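Local structure of acetyl-CoA hydrolase/transferase family protein (Porphyromonas gingivalis, 2NVV) at residues A[234-239]-A[267-272]; A[241-246]-A[274-279]; A[419-424]-A[430-435]. The protein probably hydrolyses acetyl-CoA or transfers CoA between acetate and another acid, as a zinc-binding member of the acetyl-CoA hydrolase/transferase family. One frame throughout, in Å; residues are numbered along the deposited sequence.

Contact 1. Residues A[234-239]-A[267-272]; sequences NVAAFL and LGALGD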
loop_
_atom_site.group_PDB
_atom_site.type_symbol
_atom_site.label_atom_id
_atom_site.label_comp_id
_atom_site.label_asym_id
_atom_site.label_seq_id
_atom_site.Cartn_x
_atom_site.Cartn_y
_atom_site.Cartn_z
ATOM N N ASN A 234 2.416 2.515 26.489
ATOM C CA ASN A 234 3.586 2.332 25.647
ATOM C C ASN A 234 3.506 3.171 24.387
ATOM O O ASN A 234 4.504 3.760 23.973
ATOM C CB ASN A 234 3.764 0.866 25.287
ATOM C CG ASN A 234 4.084 0.020 26.495
ATOM O OD1 ASN A 234 4.567 0.527 27.494
ATOM N ND2 ASN A 234 3.827 -1.280 26.402
ATOM N N VAL A 235 2.319 3.230 23.789
ATOM C CA VAL A 235 2.111 4.016 22.583
ATOM C C VAL A 235 2.392 5.483 22.848
ATOM O O VAL A 235 3.168 6.110 22.139
ATOM C CB VAL A 235 0.669 3.885 22.066
ATOM C CG1 VAL A 235 0.489 4.742 20.818
ATOM C CG2 VAL A 235 0.355 2.430 21.763
ATOM N N ALA A 236 1.757 6.023 23.881
ATOM C CA ALA A 236 1.933 7.428 24.252
ATOM C C ALA A 236 3.376 7.780 24.635
ATOM O O ALA A 236 3.897 8.819 24.216
ATOM C CB ALA A 236 1.000 7.772 25.388
ATOM N N ALA A 237 4.019 6.927 25.430
ATOM C CA ALA A 237 5.400 7.183 25.833
ATOM C C ALA A 237 6.374 7.100 24.647
ATOM O O ALA A 237 7.368 7.824 24.587
ATOM C CB ALA A 237 5.812 6.201 26.910
ATOM N N PHE A 238 6.097 6.204 23.712
ATOM C CA PHE A 238 6.942 6.042 22.544
ATOM C C PHE A 238 6.896 7.326 21.722
ATOM O O PHE A 238 7.927 7.875 21.324
ATOM C CB PHE A 238 6.435 4.868 21.705
ATOM C CG PHE A 238 7.018 4.807 20.315
ATOM C CD1 PHE A 238 8.369 4.559 20.121
ATOM C CD2 PHE A 238 6.206 4.999 19.199
ATOM C CE1 PHE A 238 8.909 4.499 18.846
ATOM C CE2 PHE A 238 6.739 4.943 17.917
ATOM C CZ PHE A 238 8.098 4.690 17.741
ATOM N N LEU A 239 5.685 7.807 21.488
ATOM C CA LEU A 239 5.486 9.016 20.716
ATOM C C LEU A 239 6.193 10.239 21.307
ATOM O O LEU A 239 6.884 10.952 20.572
ATOM C CB LEU A 239 3.984 9.265 20.533
ATOM C CG LEU A 239 3.379 8.810 19.187
ATOM C CD1 LEU A 239 4.164 7.674 18.579
ATOM C CD2 LEU A 239 1.927 8.420 19.383
ATOM N N LEU A 267 -5.834 6.550 23.361
ATOM C CA LEU A 267 -6.347 7.915 23.437
ATOM C C LEU A 267 -6.265 8.464 24.857
ATOM O O LEU A 267 -5.878 9.610 25.064
ATOM C CB LEU A 267 -7.794 7.961 22.942
ATOM C CG LEU A 267 -7.957 7.760 21.430
ATOM C CD1 LEU A 267 -9.410 7.504 21.088
ATOM C CD2 LEU A 267 -7.433 8.977 20.700
ATOM N N GLY A 268 -6.633 7.640 25.833
ATOM C CA GLY A 268 -6.576 8.066 27.221
ATOM C C GLY A 268 -5.151 8.371 27.638
ATOM O O GLY A 268 -4.884 9.394 28.264
ATOM N N ALA A 269 -4.227 7.485 27.275
ATOM C CA ALA A 269 -2.824 7.666 27.621
ATOM C C ALA A 269 -2.284 8.976 27.056
ATOM O O ALA A 269 -1.616 9.732 27.750
ATOM C CB ALA A 269 -2.020 6.499 27.110
ATOM N N LEU A 270 -2.580 9.243 25.790
ATOM C CA LEU A 270 -2.149 10.470 25.133
ATOM C C LEU A 270 -2.656 11.682 25.914
ATOM O O LEU A 270 -1.907 12.616 26.184
ATOM C CB LEU A 270 -2.689 10.516 23.699
ATOM C CG LEU A 270 -2.159 9.479 22.701
ATOM C CD1 LEU A 270 -3.055 9.473 21.468
ATOM C CD2 LEU A 270 -0.707 9.789 22.313
ATOM N N GLY A 271 -3.938 11.658 26.266
ATOM C CA GLY A 271 -4.521 12.749 27.016
ATOM C C GLY A 271 -3.871 12.946 28.377
ATOM O O GLY A 271 -3.749 14.078 28.856
ATOM N N ASP A 272 -3.441 11.858 29.008
ATOM C CA ASP A 272 -2.823 11.963 30.324
ATOM C C ASP A 272 -1.311 12.209 30.320
ATOM O O ASP A 272 -0.713 12.464 31.367
ATOM C CB ASP A 272 -3.149 10.722 31.152
ATOM C CG ASP A 272 -4.475 10.851 31.908
ATOM O OD1 ASP A 272 -4.836 9.897 32.632
ATOM O OD2 ASP A 272 -5.158 11.901 31.790
#
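Ala236, Ala269 and Leu270 form the crossing of helices 226-245 and 261-272, two neighbouring helices beside the mixed sheet, the second of which begins in the predicted CoA-binding stretch. Over the short segments the axes come within 8.4 Å of each other, a close approach that depends on small residues, and the two N-to-C directions differ by 45°. Ala236 carries most of the contact. Its CB points at the other helix and meets CB of Ala269 at 3.7 Å, methyl against methyl, so neither side chain holds the backbones apart. The same CB of Ala236 also sits against the main chain, 3.9 Å from Leu270 N, and the CA atoms of Ala236 and Leu270 are only 5.2 Å apart. Leu270 covers the flank of this alanine contact. With its CG anti to the carbonyl carbon (chi1 -66°), the side chain runs beside its own backbone N and lays CD2 over the backbone of Ala236, 4.0 Å from CA of that residue. One turn further along helix 226-245, Leu239 continues the apolar seam: its CD2 approaches CD2 of Leu270 at 4.2 Å, the two leucines crossing at a slant. No hydrogen bond links the segments, so the fit is one of shape, alanines serving at the narrowest place and branched leucines filling the space beside it. The same leucines look outward as well, Leu239 onto Ile390 of strand 389-392 and Leu270 onto Ile276 in the loop beyond its helix. Helix 226-245 has helix 261-272 at one flank and the mixed sheet beneath another, with Val235 and Phe238 resting on strands 389-392 and 421-424, while Leu267 turns to helix 288-295.

Contact 2. Residues A[241-246]-A[274-279]; sequences SEMKAG and PDIPAF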
loop_
_atom_site.group_PDB
_atom_site.type_symbol
_atom_site.label_atom_id
_atom_site.label_comp_id
_atom_site.label_asym_id
_atom_site.label_seq_id
_atom_site.Cartn_x
_atom_site.Cartn_y
_atom_site.Cartn_z
ATOM N N SER A 241 8.654 10.180 23.161
ATOM C CA SER A 241 10.051 9.821 23.071
ATOM C C SER A 241 10.614 10.080 21.690
ATOM O O SER A 241 11.789 10.446 21.537
ATOM C CB SER A 241 10.202 8.357 23.442
ATOM O OG SER A 241 11.504 7.911 23.151
ATOM N N GLU A 242 9.772 9.891 20.677
ATOM C CA GLU A 242 10.158 10.104 19.288
ATOM C C GLU A 242 10.300 11.575 18.985
ATOM O O GLU A 242 11.189 11.970 18.229
ATOM C CB GLU A 242 9.120 9.485 18.351
ATOM C CG GLU A 242 9.188 7.971 18.282
ATOM C CD GLU A 242 10.561 7.486 17.866
ATOM O OE1 GLU A 242 10.934 7.682 16.686
ATOM O OE2 GLU A 242 11.272 6.924 18.726
HETATM N N MSE A 243 9.425 12.389 19.568
HETATM C CA MSE A 243 9.482 13.830 19.346
HETATM C C MSE A 243 10.777 14.407 19.881
HETATM O O MSE A 243 11.415 15.234 19.224
HETATM C CB MSE A 243 8.313 14.539 20.019
HETATM C CG MSE A 243 6.967 14.254 19.401
HETATM SE SE MSE A 243 5.643 15.461 20.095
HETATM C CE MSE A 243 5.151 14.571 21.711
ATOM N N LYS A 244 11.172 13.976 21.074
ATOM C CA LYS A 244 12.402 14.478 21.671
ATOM C C LYS A 244 13.637 13.911 20.997
ATOM O O LYS A 244 14.715 14.458 21.128
ATOM C CB LYS A 244 12.433 14.178 23.167
ATOM C CG LYS A 244 12.640 12.729 23.536
ATOM C CD LYS A 244 12.530 12.538 25.057
ATOM C CE LYS A 244 13.361 13.585 25.822
ATOM N NZ LYS A 244 14.805 13.634 25.386
ATOM N N ALA A 245 13.469 12.814 20.270
ATOM C CA ALA A 245 14.570 12.190 19.544
ATOM C C ALA A 245 14.715 12.914 18.201
ATOM O O ALA A 245 15.714 12.747 17.487
ATOM C CB ALA A 245 14.273 10.699 19.315
ATOM N N GLY A 246 13.704 13.716 17.866
ATOM C CA GLY A 246 13.717 14.453 16.614
ATOM C C GLY A 246 13.104 13.716 15.433
ATOM O O GLY A 246 13.251 14.149 14.282
ATOM N N PRO A 274 1.327 14.706 29.618
ATOM C CA PRO A 274 1.524 16.139 29.379
ATOM C C PRO A 274 2.523 16.467 28.281
ATOM O O PRO A 274 2.470 17.555 27.709
ATOM C CB PRO A 274 1.967 16.656 30.744
ATOM C CG PRO A 274 2.744 15.496 31.291
ATOM C CD PRO A 274 1.834 14.332 30.952
ATOM N N ASP A 275 3.432 15.536 27.990
ATOM C CA ASP A 275 4.423 15.747 26.941
ATOM C C ASP A 275 3.798 15.575 25.569
ATOM O O ASP A 275 4.452 15.813 24.550
ATOM C CB ASP A 275 5.592 14.790 27.085
ATOM C CG ASP A 275 6.526 15.187 28.196
ATOM O OD1 ASP A 275 6.833 16.393 28.293
ATOM O OD2 ASP A 275 6.959 14.297 28.958
ATOM N N ILE A 276 2.538 15.146 25.540
ATOM C CA ILE A 276 1.819 15.003 24.276
ATOM C C ILE A 276 1.027 16.296 24.133
ATOM O O ILE A 276 0.112 16.550 24.908
ATOM C CB ILE A 276 0.831 13.804 24.292
ATOM C CG1 ILE A 276 1.596 12.481 24.274
ATOM C CG2 ILE A 276 -0.090 13.871 23.081
ATOM C CD1 ILE A 276 2.280 12.178 22.964
ATOM N N PRO A 277 1.390 17.149 23.160
ATOM C CA PRO A 277 0.679 18.418 22.962
ATOM C C PRO A 277 -0.756 18.238 22.445
ATOM O O PRO A 277 -1.072 17.223 21.822
ATOM C CB PRO A 277 1.576 19.163 21.968
ATOM C CG PRO A 277 2.167 18.058 21.162
ATOM C CD PRO A 277 2.520 17.031 22.217
ATOM N N ALA A 278 -1.617 19.216 22.719
ATOM C CA ALA A 278 -3.000 19.167 22.266
ATOM C C ALA A 278 -2.919 18.760 20.803
ATOM O O ALA A 278 -2.151 19.342 20.033
ATOM C CB ALA A 278 -3.667 20.532 22.411
ATOM N N PHE A 279 -3.707 17.763 20.416
ATOM C CA PHE A 279 -3.629 17.270 19.062
ATOM C C PHE A 279 -4.947 17.169 18.308
ATOM O O PHE A 279 -6.029 17.293 18.878
ATOM C CB PHE A 279 -2.926 15.908 19.086
ATOM C CG PHE A 279 -3.643 14.851 19.911
ATOM C CD1 PHE A 279 -4.537 13.957 19.309
ATOM C CD2 PHE A 279 -3.426 14.754 21.287
ATOM C CE1 PHE A 279 -5.195 12.988 20.064
ATOM C CE2 PHE A 279 -4.081 13.786 22.048
ATOM C CZ PHE A 279 -4.966 12.903 21.435
#
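Met243, a selenomethionine, brings its terminal methyl up to CD of Pro277, the two side chains meeting tip to tip, and to the end of Ile276. Its CG stands anti to the carbonyl carbon and the chain runs out extended until it bends at the selenium (chi3 -84°), which swings CE along the loop. There CE meets CD of Pro277 at 3.6 Å, and SE is 4.1 Å from the same CD. CE also reaches CD1 of Ile276 at 3.9 Å; the backbone O of Asp275 borders the methyl as well. A long, unbranched, flexible side chain suits this place, since it must span a gap in which the CA atoms of Met243 and Ile276 are 9.2 Å apart and meet apolar partners there. Just beyond Met243 the helix stops in a Schellman motif: Gly246 has positive phi (90°), a conformation glycine adopts easily, and its N bonds to Met243 O. The loop 274-279 thus runs past the C-terminal end of helix 226-245, connecting helix 261-272 with strand 279-282. Ile276 also packs on Val240 and Leu270, Pro277 on Phe252, and Phe279 begins the strand by pairing with the backbone of Lys300 in strand 299-304.

Contact 3. Residues A[419-424]-A[430-435]; sequences VKVIIS and DLRGKN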
loop_
_atom_site.group_PDB
_atom_site.type_symbol
_atom_site.label_atom_id
_atom_site.label_comp_id
_atom_site.label_asym_id
_atom_site.label_seq_id
_atom_site.Cartn_x
_atom_site.Cartn_y
_atom_site.Cartn_z
ATOM N N VAL A 419 4.884 -1.914 7.748
ATOM C CA VAL A 419 4.784 -1.876 9.202
ATOM C C VAL A 419 6.078 -1.320 9.805
ATOM O O VAL A 419 7.145 -1.925 9.685
ATOM C CB VAL A 419 4.511 -3.285 9.756
ATOM C CG1 VAL A 419 4.207 -3.203 11.232
ATOM C CG2 VAL A 419 3.357 -3.924 8.999
ATOM N N LYS A 420 5.978 -0.170 10.460
ATOM C CA LYS A 420 7.149 0.475 11.053
ATOM C C LYS A 420 7.378 0.206 12.533
ATOM O O LYS A 420 8.526 0.101 12.979
ATOM C CB LYS A 420 7.073 1.986 10.837
ATOM C CG LYS A 420 6.815 2.391 9.391
ATOM C CD LYS A 420 7.827 1.777 8.447
ATOM C CE LYS A 420 7.540 2.151 7.000
ATOM N NZ LYS A 420 8.566 1.573 6.095
ATOM N N VAL A 421 6.295 0.097 13.296
ATOM C CA VAL A 421 6.405 -0.139 14.729
ATOM C C VAL A 421 5.316 -1.067 15.252
ATOM O O VAL A 421 4.169 -0.998 14.807
ATOM C CB VAL A 421 6.297 1.179 15.503
ATOM C CG1 VAL A 421 6.515 0.939 16.977
ATOM C CG2 VAL A 421 7.297 2.184 14.950
ATOM N N ILE A 422 5.684 -1.935 16.194
ATOM C CA ILE A 422 4.734 -2.862 16.807
ATOM C C ILE A 422 4.816 -2.682 18.326
ATOM O O ILE A 422 5.904 -2.551 18.894
ATOM C CB ILE A 422 5.051 -4.324 16.442
ATOM C CG1 ILE A 422 5.004 -4.507 14.927
ATOM C CG2 ILE A 422 4.039 -5.245 17.080
ATOM C CD1 ILE A 422 5.319 -5.920 14.471
ATOM N N ILE A 423 3.664 -2.680 18.987
ATOM C CA ILE A 423 3.633 -2.485 20.425
ATOM C C ILE A 423 2.647 -3.383 21.184
ATOM O O ILE A 423 1.465 -3.455 20.847
ATOM C CB ILE A 423 3.275 -1.017 20.742
ATOM C CG1 ILE A 423 4.336 -0.092 20.166
ATOM C CG2 ILE A 423 3.138 -0.818 22.245
ATOM C CD1 ILE A 423 3.971 1.375 20.224
ATOM N N SER A 424 3.133 -4.072 22.208
ATOM C CA SER A 424 2.258 -4.899 23.037
ATOM C C SER A 424 2.421 -4.398 24.475
ATOM O O SER A 424 3.018 -3.348 24.703
ATOM C CB SER A 424 2.623 -6.388 22.930
ATOM O OG SER A 424 3.867 -6.671 23.534
ATOM N N ASP A 430 10.616 -1.015 17.373
ATOM C CA ASP A 430 10.767 -0.100 16.254
ATOM C C ASP A 430 11.466 -0.899 15.164
ATOM O O ASP A 430 12.630 -1.279 15.302
ATOM C CB ASP A 430 11.623 1.097 16.653
ATOM C CG ASP A 430 11.455 2.264 15.713
ATOM O OD1 ASP A 430 11.264 2.026 14.502
ATOM O OD2 ASP A 430 11.525 3.417 16.184
ATOM N N LEU A 431 10.747 -1.144 14.079
ATOM C CA LEU A 431 11.255 -1.946 12.979
ATOM C C LEU A 431 12.064 -1.204 11.924
ATOM O O LEU A 431 12.702 -1.830 11.076
ATOM C CB LEU A 431 10.077 -2.658 12.308
ATOM C CG LEU A 431 9.487 -3.926 12.945
ATOM C CD1 LEU A 431 9.605 -3.895 14.445
ATOM C CD2 LEU A 431 8.054 -4.081 12.503
ATOM N N ARG A 432 12.049 0.121 11.979
ATOM C CA ARG A 432 12.765 0.925 10.987
ATOM C C ARG A 432 14.270 0.719 10.939
ATOM O O ARG A 432 14.939 0.654 11.962
ATOM C CB ARG A 432 12.448 2.412 11.188
ATOM C CG ARG A 432 11.022 2.788 10.798
ATOM C CD ARG A 432 10.659 4.166 11.290
ATOM N NE ARG A 432 10.692 4.231 12.747
ATOM C CZ ARG A 432 10.411 5.319 13.457
ATOM N NH1 ARG A 432 10.473 5.270 14.773
ATOM N NH2 ARG A 432 10.067 6.450 12.855
ATOM N N GLY A 433 14.789 0.597 9.725
ATOM C CA GLY A 433 16.215 0.418 9.540
ATOM C C GLY A 433 16.738 -0.957 9.862
ATOM O O GLY A 433 17.948 -1.143 9.975
ATOM N N LYS A 434 15.842 -1.928 9.992
ATOM C CA LYS A 434 16.251 -3.289 10.327
ATOM C C LYS A 434 15.898 -4.317 9.273
ATOM O O LYS A 434 14.876 -4.199 8.597
ATOM C CB LYS A 434 15.626 -3.699 11.663
ATOM C CG LYS A 434 16.272 -3.012 12.838
ATOM C CD LYS A 434 15.487 -3.199 14.119
ATOM C CE LYS A 434 16.243 -2.549 15.282
ATOM N NZ LYS A 434 15.444 -2.496 16.529
ATOM N N ASN A 435 16.754 -5.317 9.123
ATOM C CA ASN A 435 16.504 -6.376 8.157
ATOM C C ASN A 435 15.625 -7.404 8.869
ATOM O O ASN A 435 15.278 -7.212 10.037
ATOM C CB ASN A 435 17.829 -7.002 7.676
ATOM C CG ASN A 435 18.552 -7.770 8.760
ATOM O OD1 ASN A 435 19.584 -8.375 8.508
ATOM N ND2 ASN A 435 18.013 -7.752 9.966
#
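Leu431 sets CB and one branch, CD2, against residues 419-422. CB lies beside Lys420 O at 3.2 Å, and CG, set anti to the carbonyl carbon (chi1 -79°), lies further off, at the limit of contact with that oxygen. From there CD2 makes the apolar contacts: it meets Ile422 CD1 at 3.8 Å and Val419 CG1 at 4.1 Å, and borders the backbone O of Val419. A branched aliphatic residue is apt here, because its buried end fits between two others and continues onto Ile443 of helix 436-446. The backbone fixes the register, Leu431 N donating to Lys420 O at 2.8 Å, somewhat bent at the hydrogen (148°). Next to this bond Val421 and Asp430 form a non-hydrogen-bonded antiparallel pair. Asp430 then serves the turn. Its OD1 takes Arg432 N, making an Asx turn, and also takes Arg432 NE at 2.9 Å through its syn lone pair, while OD2 receives Arg432 NH1 at 2.6 Å. The guanidinium is thus gripped side-on and held nearly coplanar with its partners, which restricts its rotation. The aliphatic part of Arg432 crosses the Lys420 side chain at about a right angle, CG of Arg432 lying 4.0 Å from CB of Lys420. Arg432 also makes a cation-pi contact with Phe116 of the second subunit. Gly433, with positive phi, occupies the third position of the type II turn from Leu431 to Lys434. Together these features are those of a beta hairpin at the edge, within this chain, of a mixed sheet, whose second strand runs on through a turn to helix 436-446.

Overall arrangement
Contacts 1 and 2 share helix 226-245, with centres 10 Å apart, and their segments alternate along the chain: the helix supplies the first segment of each, and helix 261-272 with its following loop supplies the second. Contact 3 comes later in sequence, 18 and 19 Å away, in the hairpin at the edge of the mixed sheet. The helix reaches it too, through Asn234 and Phe238, and Glu242 salt-bridges Arg432. One helix therefore joins helix 261-272, whose start belongs to the predicted CoA site, to the edge hairpin, which follows the zinc ligands in sequence and touches the second subunit.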